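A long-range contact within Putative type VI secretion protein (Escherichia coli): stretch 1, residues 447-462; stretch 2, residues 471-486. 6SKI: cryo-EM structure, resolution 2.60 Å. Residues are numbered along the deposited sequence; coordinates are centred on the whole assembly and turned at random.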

# COMPACT_ATOMS: atom_id res chain seq x y z
N LEU A 447 3.05 -19.38 12.36
CA LEU A 447 2.42 -18.78 13.52
C LEU A 447 2.89 -19.46 14.80
O LEU A 447 3.01 -20.68 14.85
CB LEU A 447 0.91 -18.89 13.41
CG LEU A 447 0.30 -17.85 12.48
CD1 LEU A 447 -1.19 -17.96 12.50
CD2 LEU A 447 0.74 -16.47 12.91
N PRO A 448 3.17 -18.68 15.84
CA PRO A 448 3.45 -19.28 17.15
C PRO A 448 2.24 -20.05 17.65
O PRO A 448 1.11 -19.77 17.26
CB PRO A 448 3.75 -18.06 18.04
CG PRO A 448 4.17 -17.00 17.09
CD PRO A 448 3.33 -17.22 15.87
N SER A 449 2.50 -21.03 18.52
CA SER A 449 1.40 -21.82 19.06
C SER A 449 0.39 -20.93 19.78
O SER A 449 -0.82 -21.10 19.61
CB SER A 449 1.94 -22.88 20.01
OG SER A 449 3.16 -23.41 19.52
N GLU A 450 0.88 -19.95 20.54
CA GLU A 450 0.00 -19.01 21.24
C GLU A 450 -0.96 -18.34 20.28
O GLU A 450 -2.09 -17.99 20.67
CB GLU A 450 0.85 -17.96 21.95
CG GLU A 450 0.27 -17.46 23.25
CD GLU A 450 1.15 -16.42 23.90
OE1 GLU A 450 0.85 -16.01 25.04
OE2 GLU A 450 2.15 -16.01 23.27
N LEU A 451 -0.55 -18.14 19.03
CA LEU A 451 -1.36 -17.45 18.04
C LEU A 451 -2.06 -18.38 17.07
O LEU A 451 -2.70 -17.90 16.14
CB LEU A 451 -0.48 -16.47 17.26
CG LEU A 451 -0.20 -15.11 17.89
CD1 LEU A 451 0.23 -14.12 16.83
CD2 LEU A 451 -1.40 -14.60 18.65
N ILE A 452 -1.95 -19.70 17.25
CA ILE A 452 -2.54 -20.60 16.26
C ILE A 452 -4.06 -20.58 16.37
O ILE A 452 -4.76 -20.20 15.43
CB ILE A 452 -1.97 -22.02 16.41
CG1 ILE A 452 -0.66 -22.14 15.64
CG2 ILE A 452 -2.95 -23.05 15.87
CD1 ILE A 452 0.15 -23.36 16.01
N PHE A 453 -4.60 -20.94 17.55
CA PHE A 453 -6.04 -21.00 17.70
C PHE A 453 -6.67 -19.64 17.47
O PHE A 453 -7.70 -19.52 16.79
CB PHE A 453 -6.40 -21.55 19.08
CG PHE A 453 -7.76 -21.12 19.58
CD1 PHE A 453 -8.90 -21.83 19.23
CD2 PHE A 453 -7.89 -20.03 20.43
CE1 PHE A 453 -10.14 -21.44 19.69
CE2 PHE A 453 -9.13 -19.64 20.89
CZ PHE A 453 -10.26 -20.35 20.52
N LEU A 454 -6.03 -18.58 17.99
CA LEU A 454 -6.54 -17.24 17.76
C LEU A 454 -6.64 -16.93 16.28
O LEU A 454 -7.64 -16.35 15.84
CB LEU A 454 -5.64 -16.21 18.44
CG LEU A 454 -5.66 -16.23 19.96
CD1 LEU A 454 -4.65 -15.25 20.52
CD2 LEU A 454 -7.05 -15.91 20.43
N ALA A 455 -5.66 -17.37 15.49
CA ALA A 455 -5.75 -17.14 14.06
C ALA A 455 -7.00 -17.78 13.49
O ALA A 455 -7.74 -17.15 12.73
CB ALA A 455 -4.51 -17.68 13.36
N ASP A 456 -7.27 -19.03 13.90
CA ASP A 456 -8.50 -19.67 13.47
C ASP A 456 -9.70 -18.80 13.80
O ASP A 456 -10.52 -18.51 12.92
CB ASP A 456 -8.63 -21.04 14.15
CG ASP A 456 -7.67 -22.06 13.58
OD1 ASP A 456 -6.90 -21.70 12.67
OD2 ASP A 456 -7.69 -23.21 14.06
N LYS A 457 -9.75 -18.29 15.03
CA LYS A 457 -10.86 -17.43 15.41
C LYS A 457 -10.92 -16.22 14.49
O LYS A 457 -11.99 -15.89 13.95
CB LYS A 457 -10.74 -17.00 16.87
CG LYS A 457 -11.88 -16.14 17.35
CD LYS A 457 -12.05 -16.23 18.85
CE LYS A 457 -13.07 -15.22 19.34
NZ LYS A 457 -13.05 -15.10 20.82
N ALA A 458 -9.77 -15.59 14.24
CA ALA A 458 -9.75 -14.45 13.34
C ALA A 458 -10.27 -14.84 11.97
O ALA A 458 -11.12 -14.14 11.40
CB ALA A 458 -8.34 -13.88 13.24
N ILE A 459 -9.83 -15.99 11.46
CA ILE A 459 -10.33 -16.44 10.16
C ILE A 459 -11.83 -16.62 10.22
O ILE A 459 -12.56 -16.14 9.35
CB ILE A 459 -9.61 -17.74 9.73
CG1 ILE A 459 -8.21 -17.42 9.21
CG2 ILE A 459 -10.41 -18.46 8.67
CD1 ILE A 459 -7.22 -18.54 9.39
N ALA A 460 -12.33 -17.22 11.31
CA ALA A 460 -13.77 -17.38 11.44
C ALA A 460 -14.44 -16.02 11.46
O ALA A 460 -15.47 -15.82 10.79
CB ALA A 460 -14.10 -18.17 12.71
N GLN A 461 -13.84 -15.06 12.16
CA GLN A 461 -14.42 -13.72 12.19
C GLN A 461 -14.53 -13.16 10.78
O GLN A 461 -15.57 -12.60 10.41
CB GLN A 461 -13.57 -12.80 13.07
CG GLN A 461 -13.72 -13.08 14.54
CD GLN A 461 -12.85 -12.19 15.38
OE1 GLN A 461 -12.19 -11.29 14.87
NE2 GLN A 461 -12.84 -12.44 16.68
N GLY A 462 -13.51 -13.38 9.95
CA GLY A 462 -13.60 -12.93 8.58
C GLY A 462 -14.78 -13.54 7.87
O GLY A 462 -15.59 -12.83 7.27
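Stretch 2 471-486: PQAFTEEELYIIGKYT

Stretch 2 starts beside the C-terminal part of stretch 1 and runs back toward its beginning. Gln461 lies by Pro471, with CA atoms 4.4 Å apart, and Leu454 by Glu478, with CA atoms 7.3 Å apart. Residues 471-475 are extended, with phi near -70° and psi from 110° to 169°. Thr475 is the N-cap of the helix that begins at Glu476. This helix crosses helix 452-462 at -112°, and the axes approach to 11.1 Å.

Lys457 is t at all four chi angles. The extended chain carries NZ to Ala473 O (hydrogen bond, 2.9 Å) and to Glu478 OE1 (salt bridge, a very short 2.4 Å). Glu478 is m at chi1 and t at chi2; its OE1 also accepts a hydrogen bond from Thr475 N at 3.0 Å, so one carboxylate oxygen serves both the lysine and the start of its own helix. Gln461 is m, t, and its NE2 donates to Gln472 O at 2.5 Å. The same NE2 lies over one face of the Phe474 ring.

Phe474 has chi1 m, and although its CA-to-CB bond points sideways, the ring reaches stretch 1. Its CE1 lies 3.9 Å from Leu454 CD2, and its CZ 3.8 Å from Ala458 CB. Leu454 is m, t. Its CD1 sits 3.8 Å from both Ile481 CG2 and Ile482 CG1, while CD2 packs 3.5 Å from Glu478 CG.

Tyr485, chi1 m, points toward stretch 1. Leu451 CD1 lies over its ring face, 3.6 Å from the Tyr485 ring centroid, as a CH-pi contact. Tyr485 OH donates to Glu450 OE2 at 3.0 Å. Glu450 has chi1 at -147°, between wells, with chi2 t; in this pose Glu450 CG packs 3.6 Å from Ile481 CG2. Glu450 OE1 stays 4.0 Å from Lys484 NZ, beyond a salt bridge.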

# COMPACT_ATOMS: atom_id res chain seq x y z
N PRO A 471 -19.01 -10.96 13.66
CA PRO A 471 -17.93 -11.84 14.13
C PRO A 471 -17.98 -12.02 15.64
O PRO A 471 -18.36 -11.11 16.38
CB PRO A 471 -16.67 -11.09 13.68
CG PRO A 471 -17.09 -9.67 13.79
CD PRO A 471 -18.46 -9.69 13.15
N GLN A 472 -17.57 -13.20 16.09
CA GLN A 472 -17.44 -13.47 17.51
C GLN A 472 -16.16 -12.80 17.98
O GLN A 472 -15.05 -13.23 17.63
CB GLN A 472 -17.40 -14.97 17.78
CG GLN A 472 -18.69 -15.69 17.44
CD GLN A 472 -19.78 -15.46 18.46
OE1 GLN A 472 -19.54 -15.53 19.67
NE2 GLN A 472 -20.99 -15.18 17.99
N ALA A 473 -16.30 -11.74 18.77
CA ALA A 473 -15.16 -10.91 19.11
C ALA A 473 -14.18 -11.67 20.00
O ALA A 473 -14.53 -12.65 20.66
CB ALA A 473 -15.62 -9.63 19.81
N PHE A 474 -12.94 -11.20 20.01
CA PHE A 474 -11.92 -11.78 20.86
C PHE A 474 -12.18 -11.41 22.31
O PHE A 474 -12.45 -10.25 22.63
CB PHE A 474 -10.54 -11.29 20.44
CG PHE A 474 -10.02 -11.93 19.18
CD1 PHE A 474 -9.75 -13.28 19.13
CD2 PHE A 474 -9.80 -11.17 18.05
CE1 PHE A 474 -9.27 -13.86 17.98
CE2 PHE A 474 -9.32 -11.74 16.90
CZ PHE A 474 -9.06 -13.09 16.86
N THR A 475 -12.10 -12.40 23.20
CA THR A 475 -12.27 -12.12 24.61
C THR A 475 -11.07 -11.33 25.13
O THR A 475 -10.05 -11.17 24.45
CB THR A 475 -12.45 -13.42 25.40
OG1 THR A 475 -11.35 -14.30 25.13
CG2 THR A 475 -13.74 -14.11 25.00
N GLU A 476 -11.20 -10.83 26.36
CA GLU A 476 -10.16 -9.95 26.89
C GLU A 476 -8.88 -10.71 27.17
O GLU A 476 -7.78 -10.15 27.06
CB GLU A 476 -10.67 -9.23 28.14
CG GLU A 476 -12.00 -8.56 27.92
CD GLU A 476 -11.85 -7.14 27.39
OE1 GLU A 476 -12.62 -6.76 26.48
OE2 GLU A 476 -10.96 -6.42 27.88
N GLU A 477 -8.98 -11.99 27.54
CA GLU A 477 -7.78 -12.82 27.64
C GLU A 477 -7.13 -12.98 26.28
O GLU A 477 -5.91 -12.85 26.13
CB GLU A 477 -8.12 -14.18 28.23
CG GLU A 477 -8.97 -14.15 29.49
CD GLU A 477 -10.45 -13.97 29.20
OE1 GLU A 477 -10.83 -12.92 28.63
OE2 GLU A 477 -11.24 -14.88 29.55
N GLU A 478 -7.95 -13.26 25.27
CA GLU A 478 -7.45 -13.36 23.91
C GLU A 478 -6.92 -12.02 23.42
O GLU A 478 -5.91 -11.98 22.72
CB GLU A 478 -8.57 -13.85 22.99
CG GLU A 478 -8.98 -15.28 23.26
CD GLU A 478 -10.14 -15.72 22.40
OE1 GLU A 478 -10.91 -14.85 21.95
OE2 GLU A 478 -10.29 -16.94 22.17
N LEU A 479 -7.55 -10.92 23.82
CA LEU A 479 -7.07 -9.61 23.43
C LEU A 479 -5.78 -9.24 24.13
O LEU A 479 -4.97 -8.50 23.57
CB LEU A 479 -8.13 -8.55 23.73
CG LEU A 479 -9.22 -8.40 22.66
CD1 LEU A 479 -10.10 -7.21 22.97
CD2 LEU A 479 -8.59 -8.26 21.29
N TYR A 480 -5.52 -9.80 25.32
CA TYR A 480 -4.24 -9.63 26.00
C TYR A 480 -3.14 -10.40 25.27
O TYR A 480 -2.07 -9.85 24.96
CB TYR A 480 -4.39 -10.13 27.44
CG TYR A 480 -3.17 -10.01 28.31
CD1 TYR A 480 -2.85 -8.81 28.93
CD2 TYR A 480 -2.36 -11.11 28.55
CE1 TYR A 480 -1.74 -8.71 29.74
CE2 TYR A 480 -1.25 -11.01 29.36
CZ TYR A 480 -0.94 -9.81 29.95
OH TYR A 480 0.16 -9.70 30.76
N ILE A 481 -3.41 -11.67 24.96
CA ILE A 481 -2.46 -12.46 24.20
C ILE A 481 -2.16 -11.80 22.86
O ILE A 481 -1.02 -11.83 22.38
CB ILE A 481 -2.98 -13.90 24.02
CG1 ILE A 481 -3.25 -14.54 25.38
CG2 ILE A 481 -2.01 -14.72 23.21
CD1 ILE A 481 -4.14 -15.75 25.31
N ILE A 482 -3.16 -11.19 22.24
CA ILE A 482 -2.92 -10.45 21.01
C ILE A 482 -2.16 -9.16 21.31
O ILE A 482 -1.36 -8.70 20.49
CB ILE A 482 -4.24 -10.17 20.28
CG1 ILE A 482 -4.88 -11.48 19.83
CG2 ILE A 482 -4.01 -9.28 19.07
CD1 ILE A 482 -6.35 -11.34 19.50
N GLY A 483 -2.37 -8.58 22.49
CA GLY A 483 -1.64 -7.40 22.88
C GLY A 483 -0.16 -7.63 23.02
O GLY A 483 0.62 -6.67 22.97
N LYS A 484 0.26 -8.89 23.20
CA LYS A 484 1.68 -9.17 23.08
C LYS A 484 2.22 -8.83 21.69
O LYS A 484 3.40 -8.51 21.55
CB LYS A 484 1.98 -10.65 23.37
CG LYS A 484 1.36 -11.21 24.62
CD LYS A 484 1.78 -12.65 24.82
CE LYS A 484 1.67 -13.06 26.28
NZ LYS A 484 0.45 -12.49 26.93
N TYR A 485 1.37 -8.88 20.67
CA TYR A 485 1.81 -8.83 19.28
C TYR A 485 1.43 -7.54 18.56
O TYR A 485 1.87 -7.35 17.42
CB TYR A 485 1.25 -10.03 18.51
CG TYR A 485 1.69 -11.36 19.05
CD1 TYR A 485 1.06 -11.93 20.14
CD2 TYR A 485 2.73 -12.05 18.47
CE1 TYR A 485 1.46 -13.15 20.64
CE2 TYR A 485 3.15 -13.26 18.96
CZ TYR A 485 2.50 -13.81 20.04
OH TYR A 485 2.91 -15.03 20.53
N THR A 486 0.64 -6.67 19.17
CA THR A 486 0.29 -5.40 18.55
C THR A 486 1.26 -4.32 19.00
O THR A 486 1.59 -4.22 20.19
CB THR A 486 -1.15 -5.00 18.87
OG1 THR A 486 -1.35 -3.62 18.53
CG2 THR A 486 -1.44 -5.19 20.32